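Precorrin-6A reductase (Rhodobacter capsulatus, PDB 4X7G) catalyses the NADPH-dependent reduction of precorrin-6A, a step in the biosynthesis of the corrin ring of cobalamin. Local coordinates at residues 238-241 and 242-246. Residues are numbered along the deposited sequence; the frame is centred on the assembly and turned at random. Where two conformers were deposited one is given.
Sequences MGWL and ADHGA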
HETATM    1  N   MSE A 238     -14.992  10.793  -5.218  0.50 13.93           N
HETATM    2  CA  MSE A 238     -15.478  12.104  -5.416  0.50 13.50           C
HETATM    3  C   MSE A 238     -17.018  12.139  -5.249  0.50 13.55           C
HETATM    4  O   MSE A 238     -17.549  13.062  -4.689  0.50 13.95           O
HETATM    5  CB  MSE A 238     -15.112  12.626  -6.786  0.50 15.66           C
HETATM    6  CG  MSE A 238     -13.542  12.741  -6.888  0.50 15.00           C
HETATM    7 SE   MSE A 238     -12.442  13.476  -5.379  0.50 16.02          SE
HETATM    8  CE  MSE A 238     -13.310  15.204  -5.390  0.50 15.59           C
ATOM      9  N   GLY A 239     -17.704  11.090  -5.722  1.00 14.31           N
ATOM     10  CA  GLY A 239     -19.188  10.995  -5.494  1.00 13.46           C
ATOM     11  C   GLY A 239     -19.508  10.863  -4.031  1.00 12.50           C
ATOM     12  O   GLY A 239     -20.471  11.474  -3.545  1.00 13.68           O
ATOM     13  N   TRP A 240     -18.758  10.035  -3.297  1.00 11.47           N
ATOM     14  CA  TRP A 240     -18.964   9.885  -1.861  1.00 11.76           C
ATOM     15  C   TRP A 240     -18.779  11.182  -1.167  1.00 11.88           C
ATOM     16  O   TRP A 240     -19.581  11.568  -0.288  1.00 12.35           O
ATOM     17  CB  TRP A 240     -18.038   8.775  -1.361  1.00 11.78           C
ATOM     18  CG  TRP A 240     -18.146   8.462   0.102  1.00 11.94           C
ATOM     19  CD1 TRP A 240     -18.849   7.392   0.647  1.00 12.20           C
ATOM     20  CD2 TRP A 240     -17.571   9.140   1.184  1.00 12.14           C
ATOM     21  NE1 TRP A 240     -18.733   7.393   1.988  1.00 12.61           N
ATOM     22  CE2 TRP A 240     -17.974   8.464   2.370  1.00 12.46           C
ATOM     23  CE3 TRP A 240     -16.694  10.226   1.296  1.00 11.94           C
ATOM     24  CZ2 TRP A 240     -17.591   8.893   3.598  1.00 13.40           C
ATOM     25  CZ3 TRP A 240     -16.294  10.618   2.530  1.00 12.10           C
ATOM     26  CH2 TRP A 240     -16.716   9.975   3.684  1.00 12.75           C
ATOM     27  N   LEU A 241     -17.729  11.974  -1.514  1.00 11.81           N
ATOM     28  CA  LEU A 241     -17.510  13.194  -0.830  1.00 12.03           C
ATOM     29  C   LEU A 241     -18.675  14.168  -1.088  1.00 11.83           C
ATOM     30  O   LEU A 241     -19.142  14.824  -0.153  1.00 12.85           O
ATOM     31  CB  LEU A 241     -16.200  13.861  -1.320  1.00 12.83           C
ATOM     32  CG  LEU A 241     -14.922  13.270  -0.783  1.00 12.09           C
ATOM     33  CD1 LEU A 241     -13.684  13.737  -1.559  1.00 14.39           C
ATOM     34  CD2 LEU A 241     -14.766  13.582   0.658  1.00 13.59           C
ATOM     35  N   ALA A 242     -19.078  14.261  -2.341  1.00 13.46           N
ATOM     36  CA  ALA A 242     -20.234  15.129  -2.656  1.00 13.34           C
ATOM     37  C   ALA A 242     -21.508  14.739  -1.849  1.00 13.14           C
ATOM     38  O   ALA A 242     -22.158  15.582  -1.234  1.00 13.61           O
ATOM     39  CB  ALA A 242     -20.508  15.159  -4.118  1.00 15.85           C
ATOM     40  N   ASP A 243     -21.727  13.424  -1.868  1.00 13.25           N
ATOM     41  CA  ASP A 243     -22.913  12.852  -1.131  1.00 12.20           C
ATOM     42  C   ASP A 243     -22.891  13.142   0.321  1.00 14.07           C
ATOM     43  O   ASP A 243     -23.979  13.357   0.948  1.00 14.53           O
ATOM     44  CB  ASP A 243     -22.985  11.368  -1.311  1.00 13.90           C
ATOM     45  CG  ASP A 243     -23.472  10.892  -2.582  1.00 13.59           C
ATOM     46  OD1 ASP A 243     -23.933  11.646  -3.507  1.00 15.26           O
ATOM     47  OD2 ASP A 243     -23.438   9.636  -2.822  1.00 16.71           O
ATOM     48  N   HIS A 244     -21.717  13.243   0.977  1.00 12.10           N
ATOM     49  CA  HIS A 244     -21.587  13.479   2.364  1.00 12.87           C
ATOM     50  C   HIS A 244     -21.319  14.943   2.681  1.00 11.18           C
ATOM     51  O   HIS A 244     -20.936  15.273   3.790  1.00 13.92           O
ATOM     52  CB  HIS A 244     -20.462  12.590   2.949  1.00 12.83           C
ATOM     53  CG  HIS A 244     -20.853  11.155   2.953  1.00 12.72           C
ATOM     54  ND1 HIS A 244     -20.824  10.385   1.859  1.00 13.01           N
ATOM     55  CD2 HIS A 244     -21.214  10.322   3.968  1.00 13.92           C
ATOM     56  CE1 HIS A 244     -21.244   9.148   2.129  1.00 13.54           C
ATOM     57  NE2 HIS A 244     -21.420   9.102   3.402  1.00 13.47           N
ATOM     58  N   GLY A 245     -21.611  15.807   1.706  1.00 13.48           N
ATOM     59  CA  GLY A 245     -21.615  17.234   1.995  1.00 13.50           C
ATOM     60  C   GLY A 245     -20.307  17.930   1.965  1.00 13.65           C
ATOM     61  O   GLY A 245     -20.235  19.101   2.345  1.00 15.11           O
ATOM     62  N   ALA A 246     -19.221  17.262   1.547  1.00 12.74           N
ATOM     63  CA  ALA A 246     -17.956  17.962   1.371  1.00 12.15           C
ATOM     64  C   ALA A 246     -18.026  18.859   0.174  1.00 13.59           C
ATOM     65  O   ALA A 246     -18.536  18.461  -0.896  1.00 14.45           O
ATOM     66  CB  ALA A 246     -16.879  16.926   1.149  1.00 12.77           C
TER
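The carbonyls of W240 and L241, in the last turn of helix 234-243, are taken up by residues just beyond its end, which close a Schellman motif: A246 N reaches back to L241 O at 3.0 Å, G245 N bonds A242 O, and G245, with its positive phi, is the C-prime residue. Just before this the bonds are still alpha-helical: D243 N donates to G239 O over 2.9 Å, four residues apart. The side chain of H244 adds a second grip on the W240 carbonyl. Its ND1 donates to W240 O over 2.7 Å at an N-H...O angle of 159°, with the acceptor nearly in the imidazole plane, while H244 N reaches the same oxygen from the opposite face of the carbonyl plane. This bond implies a proton on ND1 and fixes the imidazole rotation.

The same imidazole lies on the indole of W240 as an offset stack, its centroid 3.8 Å from that of the five-membered ring and the planes 24° apart. H244 CE1 comes within 3.1 Å of W240 NE1, a tight approach. The indole gets there because its CG stands anti to the backbone N (chi1 -179°), which carries the ring along the helix toward the C-terminus. W240 NE1 is hydrogen-bonded to OD2 of D229, on strand 229-231. A leucine in place of W240 would probably leave the imidazole without its flat stacking surface and D229 without the indole N-H it accepts.

Beyond the stack, L241 CD2 packs against A246 CB at 4.0 Å. The helix end is laid against the parallel sheet of one Rossmann-type domain: W240 touches I69 and C231 of strands 67-70 and 229-231, H244 O accepts from H67, and M238 and L241 meet L20 of helix 11-22.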